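Local atomic coordinates of B-agarase (Agarivorans gilvus, PDB entry 5Z6P), a protein that probably hydrolyses the beta-glycosidic linkages of agar polysaccharides, as a beta-agarase of glycoside hydrolase family 50. Residues F112-D117 against M122-I127; A150-S155 against G176-D181; T283-G288 against D659-S664. One frame throughout, in Å; residues are numbered along the deposited sequence.

Contact 1 (F112-D117 against M122-I127); sequences FINIFD and MHSRCI
The carbonyl oxygen of I115 takes the backbone N of H123 at 2.7 Å. The same oxygen receives a CA-H contact from M122, whose CA is 3.4 Å away. The amide of I115 answers to the carbonyl of H123, and I113 pairs with R125 in the same two-bond fashion. F112–C126, N114–S124 and F116–M122 form the alternate, non-hydrogen-bonded pairs.

On the face bearing those three pairs, C126 sits over the F112 ring, its CB 3.7 Å from the centroid and almost on the ring normal. Its SG also lies above that face, giving a sulfur-aromatic contact. Small and polarisable, cysteine covers a phenyl ring closely. M122 has its CG above the F116 ring, displaced toward the rim, 4.2 Å from the centroid; with that CG anti to the backbone N (chi1 168°), its chain is laid alongside the F116 side chain, both pointing the same way, and SD approaches the ring obliquely. Between these aromatic pairs, N114 OD1 faces the hydroxyl of S124 at a separation too short to trust in detail, while N114 ND2 is held by E189.

The other face carries I113, whose CD1 meets I127 CG2 at 3.9 Å; branched residues suit this buried side, where V139 also packs on I113. Beside them R125 NE donates to H123 NE2 at 2.9 Å. Since H123 ND1 in turn bonds to the carbonyl of A177, the ring probably keeps its proton on ND1. R125 NH2 and NH1 reach the carbonyls of C151 and A171, so the buried guanidinium is well provided with acceptors. The alternation of backbone pairs is that of antiparallel strands, and the four-residue turn between them makes the pair a beta hairpin, here in the CBM-like domain of the agarase.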
loop_
_atom_site.group_PDB
_atom_site.type_symbol
_atom_site.label_atom_id
_atom_site.label_comp_id
_atom_site.label_asym_id
_atom_site.label_seq_id
_atom_site.Cartn_x
_atom_site.Cartn_y
_atom_site.Cartn_z
ATOM N N PHE A 112 -1.514 12.916 10.409
ATOM C CA PHE A 112 -0.526 13.398 9.463
ATOM C C PHE A 112 -0.205 14.866 9.715
ATOM O O PHE A 112 -1.095 15.676 9.957
ATOM C CB PHE A 112 -1.016 13.205 8.025
ATOM C CG PHE A 112 -0.926 11.792 7.548
ATOM C CD1 PHE A 112 -1.835 10.848 7.974
ATOM C CD2 PHE A 112 0.067 11.404 6.669
ATOM C CE1 PHE A 112 -1.754 9.543 7.539
ATOM C CE2 PHE A 112 0.149 10.113 6.239
ATOM C CZ PHE A 112 -0.766 9.178 6.683
ATOM N N ILE A 113 1.073 15.193 9.670
ATOM C CA ILE A 113 1.525 16.573 9.739
ATOM C C ILE A 113 2.097 16.914 8.387
ATOM O O ILE A 113 3.159 16.412 8.006
ATOM C CB ILE A 113 2.604 16.812 10.828
ATOM C CG1 ILE A 113 2.106 16.391 12.214
ATOM C CG2 ILE A 113 3.044 18.263 10.834
ATOM C CD1 ILE A 113 2.693 15.073 12.718
ATOM N N ASN A 114 1.375 17.752 7.654
ATOM C CA ASN A 114 1.792 18.162 6.331
ATOM C C ASN A 114 2.258 19.599 6.394
ATOM O O ASN A 114 1.509 20.490 6.770
ATOM C CB ASN A 114 0.652 17.989 5.326
ATOM C CG ASN A 114 0.093 16.584 5.327
ATOM O OD1 ASN A 114 0.823 15.615 5.482
ATOM N ND2 ASN A 114 -1.209 16.468 5.163
ATOM N N ILE A 115 3.513 19.817 6.040
ATOM C CA ILE A 115 4.097 21.146 6.081
ATOM C C ILE A 115 4.395 21.634 4.663
ATOM O O ILE A 115 5.097 20.969 3.902
ATOM C CB ILE A 115 5.351 21.135 6.937
ATOM C CG1 ILE A 115 5.010 20.500 8.290
ATOM C CG2 ILE A 115 5.898 22.525 7.088
ATOM C CD1 ILE A 115 6.165 20.280 9.191
ATOM N N PHE A 116 3.830 22.787 4.309
ATOM C CA PHE A 116 3.884 23.312 2.947
ATOM C C PHE A 116 4.770 24.543 2.864
ATOM O O PHE A 116 4.723 25.392 3.745
ATOM C CB PHE A 116 2.476 23.678 2.454
ATOM C CG PHE A 116 1.504 22.533 2.449
ATOM C CD1 PHE A 116 0.830 22.173 3.603
ATOM C CD2 PHE A 116 1.252 21.830 1.288
ATOM C CE1 PHE A 116 -0.068 21.126 3.606
ATOM C CE2 PHE A 116 0.350 20.776 1.283
ATOM C CZ PHE A 116 -0.309 20.429 2.445
ATOM N N ASP A 117 5.571 24.663 1.810
ATOM C CA ASP A 117 6.321 25.900 1.626
ATOM C C ASP A 117 5.657 26.783 0.569
ATOM O O ASP A 117 4.706 26.368 -0.079
ATOM C CB ASP A 117 7.800 25.617 1.286
ATOM C CG ASP A 117 8.020 25.043 -0.116
ATOM O OD1 ASP A 117 7.086 24.980 -0.943
ATOM O OD2 ASP A 117 9.176 24.655 -0.390
ATOM N N MET A 122 5.571 19.837 -0.358
ATOM C CA MET A 122 4.999 19.422 0.906
ATOM C C MET A 122 5.855 18.405 1.614
ATOM O O MET A 122 6.191 17.371 1.065
ATOM C CB MET A 122 3.608 18.841 0.676
ATOM C CG MET A 122 3.028 18.112 1.864
ATOM S SD MET A 122 1.591 17.157 1.384
ATOM C CE MET A 122 2.322 15.770 0.514
ATOM N N HIS A 123 6.208 18.706 2.850
ATOM C CA HIS A 123 6.844 17.726 3.695
ATOM C C HIS A 123 5.769 17.027 4.532
ATOM O O HIS A 123 5.168 17.636 5.410
ATOM C CB HIS A 123 7.882 18.403 4.575
ATOM C CG HIS A 123 8.550 17.481 5.540
ATOM N ND1 HIS A 123 9.697 16.791 5.232
ATOM C CD2 HIS A 123 8.227 17.133 6.806
ATOM C CE1 HIS A 123 10.060 16.061 6.271
ATOM N NE2 HIS A 123 9.183 16.248 7.238
ATOM N N SER A 124 5.521 15.751 4.268
ATOM C CA SER A 124 4.461 15.049 4.991
ATOM C C SER A 124 4.963 13.883 5.847
ATOM O O SER A 124 5.554 12.933 5.334
ATOM C CB SER A 124 3.411 14.539 4.005
ATOM O OG SER A 124 2.324 13.977 4.694
ATOM N N ARG A 125 4.716 13.972 7.154
ATOM C CA ARG A 125 4.992 12.892 8.093
ATOM C C ARG A 125 3.721 12.470 8.838
ATOM O O ARG A 125 2.711 13.165 8.776
ATOM C CB ARG A 125 6.044 13.317 9.107
ATOM C CG ARG A 125 7.344 13.799 8.503
ATOM C CD ARG A 125 8.480 13.488 9.441
ATOM N NE ARG A 125 9.755 14.036 8.985
ATOM C CZ ARG A 125 10.932 13.451 9.200
ATOM N NH1 ARG A 125 10.986 12.305 9.858
ATOM N NH2 ARG A 125 12.044 14.016 8.757
ATOM N N CYS A 126 3.761 11.344 9.546
ATOM C CA CYS A 126 2.654 11.043 10.452
ATOM C C CYS A 126 3.116 10.509 11.801
ATOM O O CYS A 126 4.279 10.099 11.983
ATOM C CB CYS A 126 1.652 10.065 9.810
ATOM S SG CYS A 126 2.148 8.363 9.653
ATOM N N ILE A 127 2.193 10.555 12.747
ATOM C CA ILE A 127 2.409 10.048 14.083
ATOM C C ILE A 127 1.232 9.192 14.533
ATOM O O ILE A 127 0.105 9.388 14.075
ATOM C CB ILE A 127 2.605 11.195 15.072
ATOM C CG1 ILE A 127 1.397 12.132 15.043
ATOM C CG2 ILE A 127 3.868 11.978 14.743
ATOM C CD1 ILE A 127 1.465 13.201 16.104
#

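Contact 2 (A150-S155 against G176-D181); sequences ACNYAS and GALNID
Two irregular loops run past each other without regular pairing, their nearest CA atoms, those of A150 and L178, 6.6 Å apart. L178 carries most of the contact. Its CG stands anti to the backbone N (chi1 -170°), which swings the forked end toward the other loop, with both methyls at the N152 amide and one of them also at A150. CD2 comes within 3.4 Å of N152 ND2 and 3.6 Å of A150 O, while CD1 lies beside the same amide. The methyl of A150 completes the apolar part, its CB 4.4 Å from L178 CG. Leucine suits the spot because its fork can touch the amide and the alanine together, and W173 of strand 168-174 adds a further apolar surface for it.

N152 presents a well-fixed group to those methyls. Its ND2 donates back to A150 O at 3.0 Å, in the plane of both groups and at 159°. On its other side OD1 accepts from A154 N at 3.1 Å, an Asx turn, with the amide using a lone pair of the oxygen. S155 OG adds a second donor to N152 OD1 at 2.8 Å, tilted from the carbonyl plane. These bonds restrain the rotation of the amide and fold the loop around it, a role that asparagine fills by offering a donor and an acceptor on one short side chain.

C151, between A150 and N152, turns away from L178 and forms the disulfide with C162, so the same loop is also fastened covalently within the CBM-like domain. At the solvent-facing margin, N179 brings OD1 to 3.5 Å from A150 N, a long polar approach, and the carbonyl of the preceding L178 is turned to H123 ND1 in a weak bond.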
loop_
_atom_site.group_PDB
_atom_site.type_symbol
_atom_site.label_atom_id
_atom_site.label_comp_id
_atom_site.label_asym_id
_atom_site.label_seq_id
_atom_site.Cartn_x
_atom_site.Cartn_y
_atom_site.Cartn_z
ATOM N N ALA A 150 16.908 15.950 6.474
ATOM C CA ALA A 150 16.217 15.617 7.708
ATOM C C ALA A 150 16.245 14.117 7.961
ATOM O O ALA A 150 16.199 13.335 7.023
ATOM C CB ALA A 150 14.788 16.114 7.651
ATOM N N CYS A 151 16.309 13.716 9.226
ATOM C CA CYS A 151 16.324 12.299 9.570
ATOM C C CYS A 151 15.060 11.592 9.085
ATOM O O CYS A 151 13.992 12.192 9.028
ATOM C CB CYS A 151 16.496 12.098 11.079
ATOM S SG CYS A 151 15.056 12.462 12.128
ATOM N N ASN A 152 15.197 10.320 8.727
ATOM C CA ASN A 152 14.076 9.523 8.242
ATOM C C ASN A 152 14.479 8.064 8.067
ATOM O O ASN A 152 15.658 7.765 7.904
ATOM C CB ASN A 152 13.567 10.074 6.913
ATOM C CG ASN A 152 14.542 9.836 5.783
ATOM O OD1 ASN A 152 14.481 8.817 5.108
ATOM N ND2 ASN A 152 15.454 10.774 5.576
ATOM N N TYR A 153 13.497 7.165 8.082
ATOM C CA TYR A 153 13.735 5.747 7.815
ATOM C C TYR A 153 13.072 5.298 6.505
ATOM O O TYR A 153 12.686 4.136 6.346
ATOM C CB TYR A 153 13.223 4.881 8.964
ATOM C CG TYR A 153 14.003 4.993 10.248
ATOM C CD1 TYR A 153 15.090 4.166 10.497
ATOM C CD2 TYR A 153 13.640 5.906 11.223
ATOM C CE1 TYR A 153 15.798 4.257 11.680
ATOM C CE2 TYR A 153 14.337 6.002 12.407
ATOM C CZ TYR A 153 15.417 5.178 12.630
ATOM O OH TYR A 153 16.120 5.277 13.809
ATOM N N ALA A 154 12.945 6.214 5.560
ATOM C CA ALA A 154 12.206 5.906 4.349
ATOM C C ALA A 154 13.066 6.026 3.109
ATOM O O ALA A 154 12.548 6.214 2.022
ATOM C CB ALA A 154 10.989 6.819 4.231
ATOM N N SER A 155 14.383 5.928 3.267
ATOM C CA SER A 155 15.278 6.124 2.139
ATOM C C SER A 155 16.172 4.919 1.877
ATOM O O SER A 155 17.131 5.017 1.128
ATOM C CB SER A 155 16.154 7.357 2.366
ATOM O OG SER A 155 15.366 8.517 2.503
ATOM N N GLY A 176 5.851 13.326 -0.120
ATOM C CA GLY A 176 6.272 14.655 -0.510
ATOM C C GLY A 176 7.777 14.772 -0.614
ATOM O O GLY A 176 8.458 13.832 -1.004
ATOM N N ALA A 177 8.289 15.944 -0.266
ATOM C CA ALA A 177 9.707 16.216 -0.347
ATOM C C ALA A 177 10.308 16.217 1.044
ATOM O O ALA A 177 9.729 16.771 1.973
ATOM C CB ALA A 177 9.953 17.541 -1.028
ATOM N N LEU A 178 11.475 15.603 1.186
ATOM C CA LEU A 178 12.126 15.538 2.476
ATOM C C LEU A 178 12.636 16.903 2.898
ATOM O O LEU A 178 12.543 17.288 4.061
ATOM C CB LEU A 178 13.277 14.544 2.432
ATOM C CG LEU A 178 13.903 14.208 3.774
ATOM C CD1 LEU A 178 12.971 13.301 4.538
ATOM C CD2 LEU A 178 15.258 13.548 3.568
ATOM N N ASN A 179 13.206 17.622 1.947
ATOM C CA ASN A 179 13.754 18.937 2.225
ATOM C C ASN A 179 13.013 20.001 1.439
ATOM O O ASN A 179 13.014 19.989 0.216
ATOM C CB ASN A 179 15.248 18.976 1.911
ATOM C CG ASN A 179 16.050 18.067 2.814
ATOM O OD1 ASN A 179 16.245 18.359 3.994
ATOM N ND2 ASN A 179 16.519 16.958 2.267
ATOM N N ILE A 180 12.352 20.899 2.160
ATOM C CA ILE A 180 11.544 21.940 1.538
ATOM C C ILE A 180 12.192 23.294 1.772
ATOM O O ILE A 180 13.149 23.407 2.535
ATOM C CB ILE A 180 10.091 21.957 2.087
ATOM C CG1 ILE A 180 10.091 22.236 3.589
ATOM C CG2 ILE A 180 9.373 20.656 1.773
ATOM C CD1 ILE A 180 8.716 22.241 4.214
ATOM N N ASP A 181 11.672 24.323 1.119
ATOM C CA ASP A 181 12.203 25.665 1.315
ATOM C C ASP A 181 11.811 26.216 2.685
ATOM O O ASP A 181 10.735 26.781 2.855
ATOM C CB ASP A 181 11.722 26.596 0.206
ATOM C CG ASP A 181 12.271 27.999 0.348
ATOM O OD1 ASP A 181 13.180 28.211 1.184
ATOM O OD2 ASP A 181 11.791 28.893 -0.379
#

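Contact 3 (T283-G288 against D659-S664); sequences TEKIAG and DIDMPS
P663 and T283 meet through their carbon atoms: the ring CG of the proline lies 4.0 Å from T283 CG2 and 4.2 Å from T283 CB, the two side chains crossing at about a right angle. In T283 the methyl stands anti to the carbonyl carbon while OG1 takes the place between the backbone N and that carbon (chi1 71°), an arrangement that turns the apolar branch to the proline. Threonine fits a beta strand of this kind, its branched CB favouring the extended backbone and its methyl supplying the apolar contact. The rigid ring of P663 offers a compact hydrocarbon surface just ahead of strand 664-668, and it also packs on V710.

D661 supplies the polar half. It is the first residue beyond helix 657-660 to leave helical geometry, with a positive phi of 50°, and an extended first torsion (chi1 -175°) presents its OD1 to K285. That oxygen receives K285 NZ at 3.2 Å, a salt bridge whose hydrogen bond is weak; OD2 lies farther from the amine, at 4.1 Å. The long lysine reaches across from its strand at about a right angle to the aspartate, bent at chi3 and chi4. Such length and flexibility are what let an exposed residue span the space between two separate elements.

W290 joins both halves. Its NE1 donates to D661 OD1, its ring takes K285 in a cation-pi contact, and P663 touches it as well. Thus the hairpin of edge strand 282-286 and strand 289-293 meets the loop that leads into strand 664-668. With W290 NE1 and K285 NZ both directed to OD1, the anionic form of the carboxylate would probably be favoured, while K285, exposed and only weakly bonded to it, is probably held loosely.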
loop_
_atom_site.group_PDB
_atom_site.type_symbol
_atom_site.label_atom_id
_atom_site.label_comp_id
_atom_site.label_asym_id
_atom_site.label_seq_id
_atom_site.Cartn_x
_atom_site.Cartn_y
_atom_site.Cartn_z
ATOM N N THR A 283 -19.254 -15.123 -10.128
ATOM C CA THR A 283 -19.959 -14.089 -9.399
ATOM C C THR A 283 -21.475 -14.292 -9.536
ATOM O O THR A 283 -21.940 -14.943 -10.466
ATOM C CB THR A 283 -19.571 -12.681 -9.885
ATOM O OG1 THR A 283 -20.121 -12.454 -11.187
ATOM C CG2 THR A 283 -18.039 -12.524 -9.938
ATOM N N GLU A 284 -22.226 -13.712 -8.609
ATOM C CA GLU A 284 -23.682 -13.868 -8.543
ATOM C C GLU A 284 -24.254 -12.801 -7.637
ATOM O O GLU A 284 -23.623 -12.419 -6.663
ATOM C CB GLU A 284 -24.059 -15.262 -8.015
ATOM C CG GLU A 284 -25.536 -15.612 -8.111
ATOM C CD GLU A 284 -26.026 -15.530 -9.540
ATOM O OE1 GLU A 284 -26.827 -14.625 -9.841
ATOM O OE2 GLU A 284 -25.583 -16.351 -10.369
ATOM N N LYS A 285 -25.449 -12.317 -7.940
ATOM C CA LYS A 285 -26.142 -11.459 -6.991
ATOM C C LYS A 285 -27.011 -12.361 -6.110
ATOM O O LYS A 285 -27.788 -13.168 -6.614
ATOM C CB LYS A 285 -26.981 -10.383 -7.702
ATOM C CG LYS A 285 -26.514 -8.931 -7.428
ATOM C CD LYS A 285 -27.358 -7.919 -8.184
ATOM C CE LYS A 285 -27.771 -6.715 -7.324
ATOM N NZ LYS A 285 -26.706 -5.704 -6.975
ATOM N N ILE A 286 -26.839 -12.268 -4.795
ATOM C CA ILE A 286 -27.561 -13.137 -3.874
ATOM C C ILE A 286 -28.263 -12.287 -2.834
ATOM O O ILE A 286 -27.629 -11.521 -2.121
ATOM C CB ILE A 286 -26.626 -14.155 -3.193
ATOM C CG1 ILE A 286 -26.025 -15.111 -4.228
ATOM C CG2 ILE A 286 -27.367 -14.953 -2.149
ATOM C CD1 ILE A 286 -24.998 -16.062 -3.650
ATOM N N ALA A 287 -29.582 -12.416 -2.780
ATOM C CA ALA A 287 -30.428 -11.598 -1.914
ATOM C C ALA A 287 -30.044 -10.129 -1.986
ATOM O O ALA A 287 -29.848 -9.483 -0.961
ATOM C CB ALA A 287 -30.364 -12.099 -0.475
ATOM N N GLY A 288 -29.908 -9.616 -3.204
ATOM C CA GLY A 288 -29.567 -8.219 -3.411
ATOM C C GLY A 288 -28.129 -7.796 -3.129
ATOM O O GLY A 288 -27.796 -6.618 -3.249
ATOM N N ASP A 659 -23.550 3.158 -8.530
ATOM C CA ASP A 659 -23.643 3.480 -9.944
ATOM C C ASP A 659 -22.916 2.488 -10.830
ATOM O O ASP A 659 -23.352 2.223 -11.935
ATOM C CB ASP A 659 -23.079 4.869 -10.206
ATOM C CG ASP A 659 -23.819 5.937 -9.468
ATOM O OD1 ASP A 659 -25.053 5.842 -9.406
ATOM O OD2 ASP A 659 -23.168 6.870 -8.953
ATOM N N ILE A 660 -21.795 1.959 -10.345
ATOM C CA ILE A 660 -21.001 0.995 -11.101
ATOM C C ILE A 660 -21.656 -0.376 -11.017
ATOM O O ILE A 660 -21.745 -1.092 -12.008
ATOM C CB ILE A 660 -19.544 0.918 -10.564
ATOM C CG1 ILE A 660 -18.856 2.285 -10.646
ATOM C CG2 ILE A 660 -18.757 -0.157 -11.264
ATOM C CD1 ILE A 660 -18.764 2.860 -12.044
ATOM N N ASP A 661 -22.114 -0.715 -9.811
ATOM C CA ASP A 661 -22.818 -1.961 -9.522
ATOM C C ASP A 661 -22.083 -3.185 -10.055
ATOM O O ASP A 661 -22.650 -4.018 -10.766
ATOM C CB ASP A 661 -24.261 -1.918 -10.076
ATOM C CG ASP A 661 -25.079 -3.156 -9.685
ATOM O OD1 ASP A 661 -24.770 -3.772 -8.648
ATOM O OD2 ASP A 661 -25.995 -3.541 -10.436
ATOM N N MET A 662 -20.804 -3.276 -9.696
ATOM C CA MET A 662 -19.974 -4.433 -10.002
ATOM C C MET A 662 -19.553 -5.109 -8.697
ATOM O O MET A 662 -19.346 -4.425 -7.700
ATOM C CB MET A 662 -18.720 -4.018 -10.812
ATOM C CG MET A 662 -18.996 -3.673 -12.274
ATOM S SD MET A 662 -19.382 -5.127 -13.240
ATOM C CE MET A 662 -17.751 -5.843 -13.418
ATOM N N PRO A 663 -19.421 -6.449 -8.701
ATOM C CA PRO A 663 -18.748 -7.070 -7.563
ATOM C C PRO A 663 -17.315 -6.560 -7.486
ATOM O O PRO A 663 -16.659 -6.387 -8.528
ATOM C CB PRO A 663 -18.790 -8.550 -7.889
ATOM C CG PRO A 663 -18.853 -8.604 -9.374
ATOM C CD PRO A 663 -19.618 -7.398 -9.807
ATOM N N SER A 664 -16.858 -6.290 -6.268
ATOM C CA SER A 664 -15.574 -5.643 -6.044
ATOM C C SER A 664 -14.744 -6.437 -5.034
ATOM O O SER A 664 -15.300 -7.213 -4.238
ATOM C CB SER A 664 -15.774 -4.209 -5.550
ATOM O OG SER A 664 -16.638 -3.482 -6.409
#

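From the N terminus, contact 1 comes first, closing a hairpin with only four residues between its segments. Contact 2 follows, closing a 20-residue excursion that includes strand 168-174. The two lie 10 Å apart between centres and touch: M122 O is 2.9 Å from A177 N, and an arginine of the hairpin reaches into the loop of 150-155, so hairpin and loops form one continuous piece of the CBM-like domain. Contact 3 opens later still and spans 370 residues, joining strand 282-286 to the approach to strand 664-668. The three lie in series, none nesting or crossing; the nearest atoms of contacts 2 and 3 are about 28 Å apart, on opposite sides of the chain's centre.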